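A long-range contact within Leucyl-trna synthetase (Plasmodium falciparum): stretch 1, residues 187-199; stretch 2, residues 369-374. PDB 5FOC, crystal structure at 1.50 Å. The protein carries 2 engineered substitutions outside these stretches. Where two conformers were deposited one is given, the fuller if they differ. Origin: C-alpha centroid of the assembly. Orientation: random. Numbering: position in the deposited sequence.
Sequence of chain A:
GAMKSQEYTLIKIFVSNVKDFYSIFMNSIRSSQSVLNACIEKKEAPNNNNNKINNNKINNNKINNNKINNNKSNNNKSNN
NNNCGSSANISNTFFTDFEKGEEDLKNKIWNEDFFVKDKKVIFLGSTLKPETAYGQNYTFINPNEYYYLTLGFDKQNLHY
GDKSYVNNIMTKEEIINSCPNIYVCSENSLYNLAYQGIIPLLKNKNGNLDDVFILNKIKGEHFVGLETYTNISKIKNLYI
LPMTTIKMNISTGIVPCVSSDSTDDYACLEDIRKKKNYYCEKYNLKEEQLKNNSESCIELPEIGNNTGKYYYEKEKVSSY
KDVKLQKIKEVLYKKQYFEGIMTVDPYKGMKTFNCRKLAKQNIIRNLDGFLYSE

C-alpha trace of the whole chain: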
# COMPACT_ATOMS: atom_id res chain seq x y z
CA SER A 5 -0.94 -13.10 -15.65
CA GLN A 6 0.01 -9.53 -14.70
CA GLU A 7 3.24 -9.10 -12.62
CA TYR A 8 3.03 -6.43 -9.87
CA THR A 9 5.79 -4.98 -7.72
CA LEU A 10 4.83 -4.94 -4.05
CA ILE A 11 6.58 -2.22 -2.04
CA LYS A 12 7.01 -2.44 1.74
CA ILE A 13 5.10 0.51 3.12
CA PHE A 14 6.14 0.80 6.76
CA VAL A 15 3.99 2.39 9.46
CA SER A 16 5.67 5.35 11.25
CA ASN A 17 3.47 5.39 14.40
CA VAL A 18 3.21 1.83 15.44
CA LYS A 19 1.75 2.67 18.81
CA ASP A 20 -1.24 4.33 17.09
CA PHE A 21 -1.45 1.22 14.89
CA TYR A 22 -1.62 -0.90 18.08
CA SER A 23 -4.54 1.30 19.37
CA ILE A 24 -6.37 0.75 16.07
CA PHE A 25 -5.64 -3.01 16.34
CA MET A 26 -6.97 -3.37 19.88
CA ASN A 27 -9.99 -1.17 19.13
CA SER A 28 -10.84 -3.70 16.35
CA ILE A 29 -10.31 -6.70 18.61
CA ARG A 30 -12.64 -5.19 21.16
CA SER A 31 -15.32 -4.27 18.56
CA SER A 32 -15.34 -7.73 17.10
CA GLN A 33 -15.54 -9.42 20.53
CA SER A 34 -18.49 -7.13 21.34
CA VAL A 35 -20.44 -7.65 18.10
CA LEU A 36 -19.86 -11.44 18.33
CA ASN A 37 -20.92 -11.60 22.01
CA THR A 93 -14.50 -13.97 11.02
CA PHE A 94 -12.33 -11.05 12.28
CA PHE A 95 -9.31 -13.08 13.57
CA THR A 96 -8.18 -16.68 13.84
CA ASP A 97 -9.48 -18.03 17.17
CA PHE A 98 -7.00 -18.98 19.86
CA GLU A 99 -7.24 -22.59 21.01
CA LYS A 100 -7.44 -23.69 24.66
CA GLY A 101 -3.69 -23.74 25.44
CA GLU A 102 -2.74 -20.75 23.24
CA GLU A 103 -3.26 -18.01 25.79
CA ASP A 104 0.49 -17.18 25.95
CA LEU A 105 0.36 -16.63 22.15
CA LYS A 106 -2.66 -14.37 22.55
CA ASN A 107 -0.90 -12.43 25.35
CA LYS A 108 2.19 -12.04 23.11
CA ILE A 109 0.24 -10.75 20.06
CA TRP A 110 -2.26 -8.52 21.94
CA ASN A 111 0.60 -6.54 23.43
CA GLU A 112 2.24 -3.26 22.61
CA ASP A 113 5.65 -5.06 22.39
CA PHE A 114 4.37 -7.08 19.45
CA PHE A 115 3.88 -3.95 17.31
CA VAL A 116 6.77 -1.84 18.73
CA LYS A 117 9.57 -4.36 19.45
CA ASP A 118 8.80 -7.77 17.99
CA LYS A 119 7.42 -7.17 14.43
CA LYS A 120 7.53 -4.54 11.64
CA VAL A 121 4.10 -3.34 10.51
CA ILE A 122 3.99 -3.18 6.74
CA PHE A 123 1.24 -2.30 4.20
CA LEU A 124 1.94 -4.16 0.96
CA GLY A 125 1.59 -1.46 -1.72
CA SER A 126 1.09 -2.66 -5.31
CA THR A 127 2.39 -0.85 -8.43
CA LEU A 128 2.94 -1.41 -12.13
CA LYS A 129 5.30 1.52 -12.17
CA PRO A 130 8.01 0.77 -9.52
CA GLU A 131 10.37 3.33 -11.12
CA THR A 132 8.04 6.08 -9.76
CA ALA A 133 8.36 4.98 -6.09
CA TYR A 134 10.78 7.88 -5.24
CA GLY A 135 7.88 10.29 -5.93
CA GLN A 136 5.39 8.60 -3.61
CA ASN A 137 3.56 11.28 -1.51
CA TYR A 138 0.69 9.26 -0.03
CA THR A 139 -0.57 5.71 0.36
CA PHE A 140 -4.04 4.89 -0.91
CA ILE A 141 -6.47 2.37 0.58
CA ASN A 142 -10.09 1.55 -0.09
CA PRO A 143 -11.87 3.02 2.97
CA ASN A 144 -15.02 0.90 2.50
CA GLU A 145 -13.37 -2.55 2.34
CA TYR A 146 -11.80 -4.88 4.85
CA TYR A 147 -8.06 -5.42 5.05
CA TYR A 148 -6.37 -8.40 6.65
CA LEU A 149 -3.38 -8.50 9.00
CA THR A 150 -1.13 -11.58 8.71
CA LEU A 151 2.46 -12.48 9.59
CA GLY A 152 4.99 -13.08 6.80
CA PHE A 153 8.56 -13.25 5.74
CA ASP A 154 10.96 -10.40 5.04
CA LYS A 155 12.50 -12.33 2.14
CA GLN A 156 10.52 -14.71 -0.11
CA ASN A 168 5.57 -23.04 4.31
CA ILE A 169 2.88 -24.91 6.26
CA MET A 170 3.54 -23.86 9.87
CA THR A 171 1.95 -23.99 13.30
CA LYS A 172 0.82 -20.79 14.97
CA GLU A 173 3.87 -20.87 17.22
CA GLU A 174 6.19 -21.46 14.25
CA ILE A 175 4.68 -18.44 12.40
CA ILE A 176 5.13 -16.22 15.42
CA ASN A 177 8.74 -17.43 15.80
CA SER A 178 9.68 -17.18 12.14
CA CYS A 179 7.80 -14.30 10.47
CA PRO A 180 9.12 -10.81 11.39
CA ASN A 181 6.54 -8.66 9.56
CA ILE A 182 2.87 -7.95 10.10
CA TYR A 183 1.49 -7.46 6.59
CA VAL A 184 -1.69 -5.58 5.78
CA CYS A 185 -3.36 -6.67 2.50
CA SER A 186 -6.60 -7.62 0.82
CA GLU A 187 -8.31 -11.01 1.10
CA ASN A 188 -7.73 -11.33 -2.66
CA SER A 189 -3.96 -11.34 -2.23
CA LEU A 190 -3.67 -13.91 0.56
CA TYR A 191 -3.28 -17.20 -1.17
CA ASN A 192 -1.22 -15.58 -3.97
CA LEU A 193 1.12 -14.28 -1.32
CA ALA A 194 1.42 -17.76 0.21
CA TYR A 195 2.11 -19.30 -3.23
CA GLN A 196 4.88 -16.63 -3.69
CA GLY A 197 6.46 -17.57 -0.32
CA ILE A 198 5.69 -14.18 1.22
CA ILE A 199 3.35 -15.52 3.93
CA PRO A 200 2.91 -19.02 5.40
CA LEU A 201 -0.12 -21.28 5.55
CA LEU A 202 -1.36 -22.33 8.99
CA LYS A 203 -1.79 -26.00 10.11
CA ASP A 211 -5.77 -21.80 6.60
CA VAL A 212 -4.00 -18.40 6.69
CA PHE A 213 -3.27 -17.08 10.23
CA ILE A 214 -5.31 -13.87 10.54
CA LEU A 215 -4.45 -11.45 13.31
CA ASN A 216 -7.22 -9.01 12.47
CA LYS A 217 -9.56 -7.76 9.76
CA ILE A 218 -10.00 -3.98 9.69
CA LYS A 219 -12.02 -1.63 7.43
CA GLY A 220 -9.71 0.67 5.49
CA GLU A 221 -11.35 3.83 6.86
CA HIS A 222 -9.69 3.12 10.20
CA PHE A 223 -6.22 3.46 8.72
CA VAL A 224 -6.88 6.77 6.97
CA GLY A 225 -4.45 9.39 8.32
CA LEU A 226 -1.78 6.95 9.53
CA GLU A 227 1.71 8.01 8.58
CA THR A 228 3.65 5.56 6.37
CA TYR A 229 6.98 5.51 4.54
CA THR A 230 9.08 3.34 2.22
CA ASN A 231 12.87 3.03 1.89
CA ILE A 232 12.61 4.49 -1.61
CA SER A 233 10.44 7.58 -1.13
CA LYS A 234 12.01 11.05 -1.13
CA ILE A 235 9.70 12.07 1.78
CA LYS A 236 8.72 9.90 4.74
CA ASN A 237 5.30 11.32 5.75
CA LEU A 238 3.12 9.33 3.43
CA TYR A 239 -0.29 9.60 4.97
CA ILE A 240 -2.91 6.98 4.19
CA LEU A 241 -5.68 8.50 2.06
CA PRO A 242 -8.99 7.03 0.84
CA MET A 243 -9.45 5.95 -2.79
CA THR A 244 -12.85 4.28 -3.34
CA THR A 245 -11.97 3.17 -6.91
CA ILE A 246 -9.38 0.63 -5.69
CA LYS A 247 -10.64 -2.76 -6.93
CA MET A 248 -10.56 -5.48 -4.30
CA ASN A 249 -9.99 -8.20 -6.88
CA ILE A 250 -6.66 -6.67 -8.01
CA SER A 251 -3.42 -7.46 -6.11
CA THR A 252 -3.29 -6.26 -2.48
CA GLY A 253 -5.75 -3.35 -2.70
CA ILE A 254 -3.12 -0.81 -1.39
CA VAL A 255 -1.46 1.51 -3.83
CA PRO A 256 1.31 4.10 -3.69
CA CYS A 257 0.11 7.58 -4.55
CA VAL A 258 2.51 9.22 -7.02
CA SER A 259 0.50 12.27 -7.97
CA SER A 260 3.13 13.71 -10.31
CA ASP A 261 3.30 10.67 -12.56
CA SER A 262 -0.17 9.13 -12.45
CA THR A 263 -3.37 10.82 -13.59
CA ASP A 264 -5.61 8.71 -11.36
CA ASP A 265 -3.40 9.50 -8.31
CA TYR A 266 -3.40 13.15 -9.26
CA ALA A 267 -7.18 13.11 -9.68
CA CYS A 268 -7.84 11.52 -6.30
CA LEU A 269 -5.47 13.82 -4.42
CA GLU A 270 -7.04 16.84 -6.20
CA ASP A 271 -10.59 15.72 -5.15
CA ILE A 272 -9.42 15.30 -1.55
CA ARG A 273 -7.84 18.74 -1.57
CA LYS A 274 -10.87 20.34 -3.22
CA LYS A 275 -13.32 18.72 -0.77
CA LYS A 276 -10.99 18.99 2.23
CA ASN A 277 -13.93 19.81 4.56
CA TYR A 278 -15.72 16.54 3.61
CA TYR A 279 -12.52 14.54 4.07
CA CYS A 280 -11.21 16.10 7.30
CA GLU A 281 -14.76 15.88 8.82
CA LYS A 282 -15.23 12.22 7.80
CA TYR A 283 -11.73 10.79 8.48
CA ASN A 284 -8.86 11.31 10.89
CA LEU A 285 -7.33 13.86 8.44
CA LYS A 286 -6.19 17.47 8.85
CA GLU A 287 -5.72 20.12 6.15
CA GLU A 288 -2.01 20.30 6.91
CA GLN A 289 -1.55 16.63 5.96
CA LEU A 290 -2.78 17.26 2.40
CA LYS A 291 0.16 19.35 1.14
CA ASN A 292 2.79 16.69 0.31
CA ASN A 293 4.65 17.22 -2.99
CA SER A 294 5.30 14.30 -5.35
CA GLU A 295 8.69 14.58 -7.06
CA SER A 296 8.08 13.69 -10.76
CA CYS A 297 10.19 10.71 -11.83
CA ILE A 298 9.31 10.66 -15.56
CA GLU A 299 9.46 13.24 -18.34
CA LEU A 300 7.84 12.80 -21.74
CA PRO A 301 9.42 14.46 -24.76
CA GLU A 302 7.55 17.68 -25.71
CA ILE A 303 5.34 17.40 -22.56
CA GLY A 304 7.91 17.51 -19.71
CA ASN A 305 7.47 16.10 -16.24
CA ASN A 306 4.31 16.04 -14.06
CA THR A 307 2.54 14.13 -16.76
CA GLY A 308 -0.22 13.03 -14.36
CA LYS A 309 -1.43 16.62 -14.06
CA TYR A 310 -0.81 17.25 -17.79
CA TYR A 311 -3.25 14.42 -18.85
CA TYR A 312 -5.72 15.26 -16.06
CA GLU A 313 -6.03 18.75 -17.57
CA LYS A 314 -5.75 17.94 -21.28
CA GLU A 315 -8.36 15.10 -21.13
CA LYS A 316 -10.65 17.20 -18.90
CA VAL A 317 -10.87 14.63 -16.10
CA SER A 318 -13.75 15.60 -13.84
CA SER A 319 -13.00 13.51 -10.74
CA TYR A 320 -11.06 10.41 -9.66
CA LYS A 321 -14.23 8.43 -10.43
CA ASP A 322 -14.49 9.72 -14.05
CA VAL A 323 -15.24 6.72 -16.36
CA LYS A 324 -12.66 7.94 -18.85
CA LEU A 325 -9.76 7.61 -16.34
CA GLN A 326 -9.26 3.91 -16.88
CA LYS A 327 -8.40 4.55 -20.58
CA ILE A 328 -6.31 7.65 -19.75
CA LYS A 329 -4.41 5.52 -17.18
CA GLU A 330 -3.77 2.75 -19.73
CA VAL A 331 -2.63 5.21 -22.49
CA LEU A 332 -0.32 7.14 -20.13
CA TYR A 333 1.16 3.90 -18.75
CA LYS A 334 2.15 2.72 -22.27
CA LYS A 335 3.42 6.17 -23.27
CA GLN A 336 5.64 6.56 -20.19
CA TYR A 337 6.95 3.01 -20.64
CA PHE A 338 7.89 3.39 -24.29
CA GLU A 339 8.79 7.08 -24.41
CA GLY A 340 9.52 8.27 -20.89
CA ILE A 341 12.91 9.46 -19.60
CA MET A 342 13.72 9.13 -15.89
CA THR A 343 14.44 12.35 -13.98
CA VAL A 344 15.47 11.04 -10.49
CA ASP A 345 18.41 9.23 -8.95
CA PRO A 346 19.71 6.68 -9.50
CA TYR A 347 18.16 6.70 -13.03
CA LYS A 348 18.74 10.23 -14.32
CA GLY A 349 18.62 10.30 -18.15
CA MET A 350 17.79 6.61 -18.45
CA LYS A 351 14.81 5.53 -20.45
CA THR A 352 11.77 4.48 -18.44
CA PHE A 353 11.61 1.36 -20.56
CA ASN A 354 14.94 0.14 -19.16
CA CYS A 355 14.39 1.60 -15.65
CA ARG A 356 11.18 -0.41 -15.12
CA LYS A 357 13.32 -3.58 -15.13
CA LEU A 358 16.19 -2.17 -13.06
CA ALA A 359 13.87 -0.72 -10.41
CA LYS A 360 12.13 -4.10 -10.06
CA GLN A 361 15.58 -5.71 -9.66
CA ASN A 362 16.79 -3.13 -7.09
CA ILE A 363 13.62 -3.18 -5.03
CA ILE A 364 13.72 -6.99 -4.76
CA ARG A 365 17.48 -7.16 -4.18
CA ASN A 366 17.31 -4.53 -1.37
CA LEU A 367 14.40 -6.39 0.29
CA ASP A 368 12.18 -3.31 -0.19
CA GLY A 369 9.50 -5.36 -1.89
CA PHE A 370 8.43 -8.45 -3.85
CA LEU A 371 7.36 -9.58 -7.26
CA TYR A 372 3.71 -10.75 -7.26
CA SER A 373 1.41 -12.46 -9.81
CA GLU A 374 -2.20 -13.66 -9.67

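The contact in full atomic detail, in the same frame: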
# COMPACT_ATOMS: atom_id res chain seq x y z
N GLU A 187 -7.96 -9.60 1.15
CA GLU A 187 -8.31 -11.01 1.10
C GLU A 187 -7.85 -11.63 -0.21
O GLU A 187 -7.20 -12.68 -0.21
CB GLU A 187 -9.82 -11.20 1.22
CG GLU A 187 -10.23 -12.65 1.38
CD GLU A 187 -11.71 -12.84 1.43
OE1 GLU A 187 -12.46 -11.88 1.21
OE2 GLU A 187 -12.13 -13.97 1.69
N ASN A 188 -8.15 -10.93 -1.29
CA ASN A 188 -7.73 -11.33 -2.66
C ASN A 188 -6.28 -11.77 -2.75
O ASN A 188 -5.95 -12.72 -3.42
CB ASN A 188 -7.95 -10.19 -3.65
CG ASN A 188 -7.43 -10.51 -5.03
OD1 ASN A 188 -8.08 -11.33 -5.76
ND2 ASN A 188 -6.31 -9.95 -5.43
N SER A 189 -5.39 -11.04 -2.10
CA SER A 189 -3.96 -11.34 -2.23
C SER A 189 -3.48 -12.55 -1.44
O SER A 189 -2.40 -13.03 -1.68
CB SER A 189 -3.12 -10.11 -1.87
OG SER A 189 -3.26 -9.79 -0.50
N LEU A 190 -4.24 -13.04 -0.48
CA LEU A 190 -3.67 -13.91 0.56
C LEU A 190 -3.06 -15.20 0.04
O LEU A 190 -1.89 -15.48 0.25
CB LEU A 190 -4.69 -14.19 1.65
CG LEU A 190 -5.04 -13.01 2.60
CD1 LEU A 190 -6.21 -13.40 3.47
CD2 LEU A 190 -3.85 -12.54 3.47
N TYR A 191 -3.83 -15.95 -0.77
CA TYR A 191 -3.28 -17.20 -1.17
C TYR A 191 -2.18 -17.02 -2.22
O TYR A 191 -1.26 -17.83 -2.26
CB TYR A 191 -4.37 -18.12 -1.63
CG TYR A 191 -5.37 -18.50 -0.61
CD1 TYR A 191 -5.00 -19.17 0.53
CD2 TYR A 191 -6.73 -18.32 -0.84
CE1 TYR A 191 -5.93 -19.56 1.48
CE2 TYR A 191 -7.69 -18.72 0.09
CZ TYR A 191 -7.28 -19.35 1.25
OH TYR A 191 -8.19 -19.76 2.20
N ASN A 192 -2.29 -15.96 -3.02
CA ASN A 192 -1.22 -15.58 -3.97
C ASN A 192 0.07 -15.27 -3.22
O ASN A 192 1.15 -15.67 -3.56
CB ASN A 192 -1.65 -14.38 -4.84
CG ASN A 192 -2.92 -14.66 -5.66
OD1 ASN A 192 -3.95 -13.92 -5.56
ND2 ASN A 192 -2.88 -15.69 -6.48
N LEU A 193 -0.07 -14.52 -2.13
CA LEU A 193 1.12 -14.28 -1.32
C LEU A 193 1.75 -15.57 -0.77
O LEU A 193 2.98 -15.73 -0.78
CB LEU A 193 0.80 -13.32 -0.17
CG LEU A 193 0.44 -11.88 -0.54
CD1 LEU A 193 -0.16 -11.13 0.67
CD2 LEU A 193 1.62 -11.16 -1.16
N ALA A 194 0.91 -16.48 -0.28
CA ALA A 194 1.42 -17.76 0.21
C ALA A 194 2.13 -18.56 -0.90
O ALA A 194 3.25 -19.08 -0.68
CB ALA A 194 0.31 -18.55 0.87
N TYR A 195 1.54 -18.54 -2.12
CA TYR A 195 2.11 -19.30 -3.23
C TYR A 195 3.49 -18.71 -3.55
O TYR A 195 4.44 -19.44 -3.80
CB TYR A 195 1.20 -19.30 -4.49
CG TYR A 195 1.80 -20.09 -5.65
CD1 TYR A 195 1.99 -21.46 -5.55
CD2 TYR A 195 2.29 -19.43 -6.81
CE1 TYR A 195 2.58 -22.18 -6.60
CE2 TYR A 195 2.86 -20.15 -7.87
CZ TYR A 195 3.01 -21.51 -7.75
OH TYR A 195 3.59 -22.19 -8.78
N GLN A 196 3.63 -17.39 -3.46
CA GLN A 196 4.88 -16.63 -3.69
C GLN A 196 5.90 -16.79 -2.57
O GLN A 196 7.01 -16.24 -2.66
CB GLN A 196 4.62 -15.09 -3.83
CG GLN A 196 4.20 -14.56 -5.20
CD GLN A 196 5.14 -14.98 -6.33
OE1 GLN A 196 6.31 -14.59 -6.38
NE2 GLN A 196 4.60 -15.75 -7.27
N GLY A 197 5.55 -17.47 -1.49
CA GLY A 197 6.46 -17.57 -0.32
C GLY A 197 6.61 -16.35 0.55
O GLY A 197 7.58 -16.26 1.31
N ILE A 198 5.66 -15.43 0.44
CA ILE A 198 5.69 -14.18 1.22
C ILE A 198 5.02 -14.37 2.57
O ILE A 198 5.44 -13.75 3.55
CB ILE A 198 5.05 -13.01 0.43
CG1 ILE A 198 5.81 -12.85 -0.90
CG2 ILE A 198 5.03 -11.71 1.28
CD1 ILE A 198 5.17 -11.93 -1.92
N ILE A 199 3.97 -15.17 2.65
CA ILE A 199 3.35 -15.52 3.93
C ILE A 199 3.23 -17.03 4.02
O ILE A 199 3.20 -17.68 2.95
CB ILE A 199 1.98 -14.85 4.13
CG1 ILE A 199 0.89 -15.46 3.22
CG2 ILE A 199 2.09 -13.33 3.90
CD1 ILE A 199 -0.49 -14.91 3.49
N GLY A 369 10.71 -4.87 -1.30
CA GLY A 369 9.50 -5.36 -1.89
C GLY A 369 9.65 -6.72 -2.56
O GLY A 369 10.65 -7.40 -2.39
N PHE A 370 8.60 -7.10 -3.30
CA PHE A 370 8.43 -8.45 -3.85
C PHE A 370 7.82 -8.35 -5.23
O PHE A 370 7.09 -7.41 -5.54
CB PHE A 370 7.47 -9.27 -3.01
CG PHE A 370 7.83 -9.38 -1.56
CD1 PHE A 370 8.86 -10.22 -1.13
CD2 PHE A 370 7.15 -8.65 -0.61
CE1 PHE A 370 9.17 -10.36 0.22
CE2 PHE A 370 7.47 -8.77 0.73
CZ PHE A 370 8.50 -9.61 1.14
N LEU A 371 8.13 -9.36 -6.04
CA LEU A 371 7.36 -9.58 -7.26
C LEU A 371 6.15 -10.43 -6.90
O LEU A 371 6.26 -11.30 -6.06
CB LEU A 371 8.20 -10.25 -8.33
CG LEU A 371 9.45 -9.47 -8.79
CD1 LEU A 371 10.21 -10.16 -9.93
CD2 LEU A 371 9.13 -8.02 -9.18
N TYR A 372 5.01 -10.11 -7.52
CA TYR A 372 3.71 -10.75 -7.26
C TYR A 372 2.90 -10.90 -8.55
O TYR A 372 2.79 -9.93 -9.34
CB TYR A 372 2.90 -9.87 -6.31
CG TYR A 372 1.47 -10.26 -6.04
CD1 TYR A 372 0.44 -9.81 -6.87
CD2 TYR A 372 1.12 -11.05 -4.96
CE1 TYR A 372 -0.90 -10.18 -6.65
CE2 TYR A 372 -0.21 -11.37 -4.69
CZ TYR A 372 -1.21 -10.97 -5.57
OH TYR A 372 -2.54 -11.30 -5.38
N SER A 373 2.31 -12.10 -8.72
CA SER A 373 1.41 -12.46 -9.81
C SER A 373 0.13 -13.07 -9.28
O SER A 373 0.13 -13.70 -8.23
CB SER A 373 2.05 -13.51 -10.75
OG SER A 373 3.20 -12.96 -11.38
N GLU A 374 -0.96 -12.96 -10.05
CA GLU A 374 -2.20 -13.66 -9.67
C GLU A 374 -3.00 -14.12 -10.85
O GLU A 374 -2.73 -13.67 -11.94
CB GLU A 374 -3.07 -12.77 -8.80
CG GLU A 374 -3.44 -11.47 -9.47
CD GLU A 374 -4.10 -10.43 -8.52
OE1 GLU A 374 -4.31 -10.74 -7.32
OE2 GLU A 374 -4.49 -9.36 -9.03
OXT GLU A 374 -3.93 -14.92 -10.70

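The most unusual feature of this contact is that a single carboxylate oxygen, OE1 of the C-terminal residue E374, gathers two donors. N188 ND2 donates to E374 OE1 across the stretches at 2.9 Å, and Y372 OH donates to E374 OE1 at 2.7 Å from within the strand's own stretch. A glutamate suits this place because an anionic oxygen can accept from both an amide and a phenol; its CA-to-CB bond points toward the other stretch, and with chi1 in p its OE1 reaches N188 ND2.

Y372 has the most area covered by the other stretch. Its CA-to-CB bond points sideways, but the t rotamer brings the ring to the helix, where the hydroxyl joins the polar cluster while a ring carbon meets an apolar neighbour: L193 CD2 lies 3.8 Å from Y372 CD2. The CA-to-CB bond of N192 points toward the strand, and N192 CB sits oblique to this ring.

Farther along, the contact becomes greasy. I198, whose N closes the Schellman motif by bonding to L193 O after G197 has taken the positive phi that favours glycine, sets CG2 over one face of F370, 4.1 Å from the ring centroid, while I198 CD1 packs 3.7 Å from F370 CB. A branched aliphatic chain can thus touch ring and stem together, and both residues are buried.

Between these ends, the CA-to-CB bond of Q196 also points toward the strand. Its OE1 lies 3.3 Å from L371 O, but two acceptors cannot bond; Q196 OE1 is satisfied elsewhere in the structure.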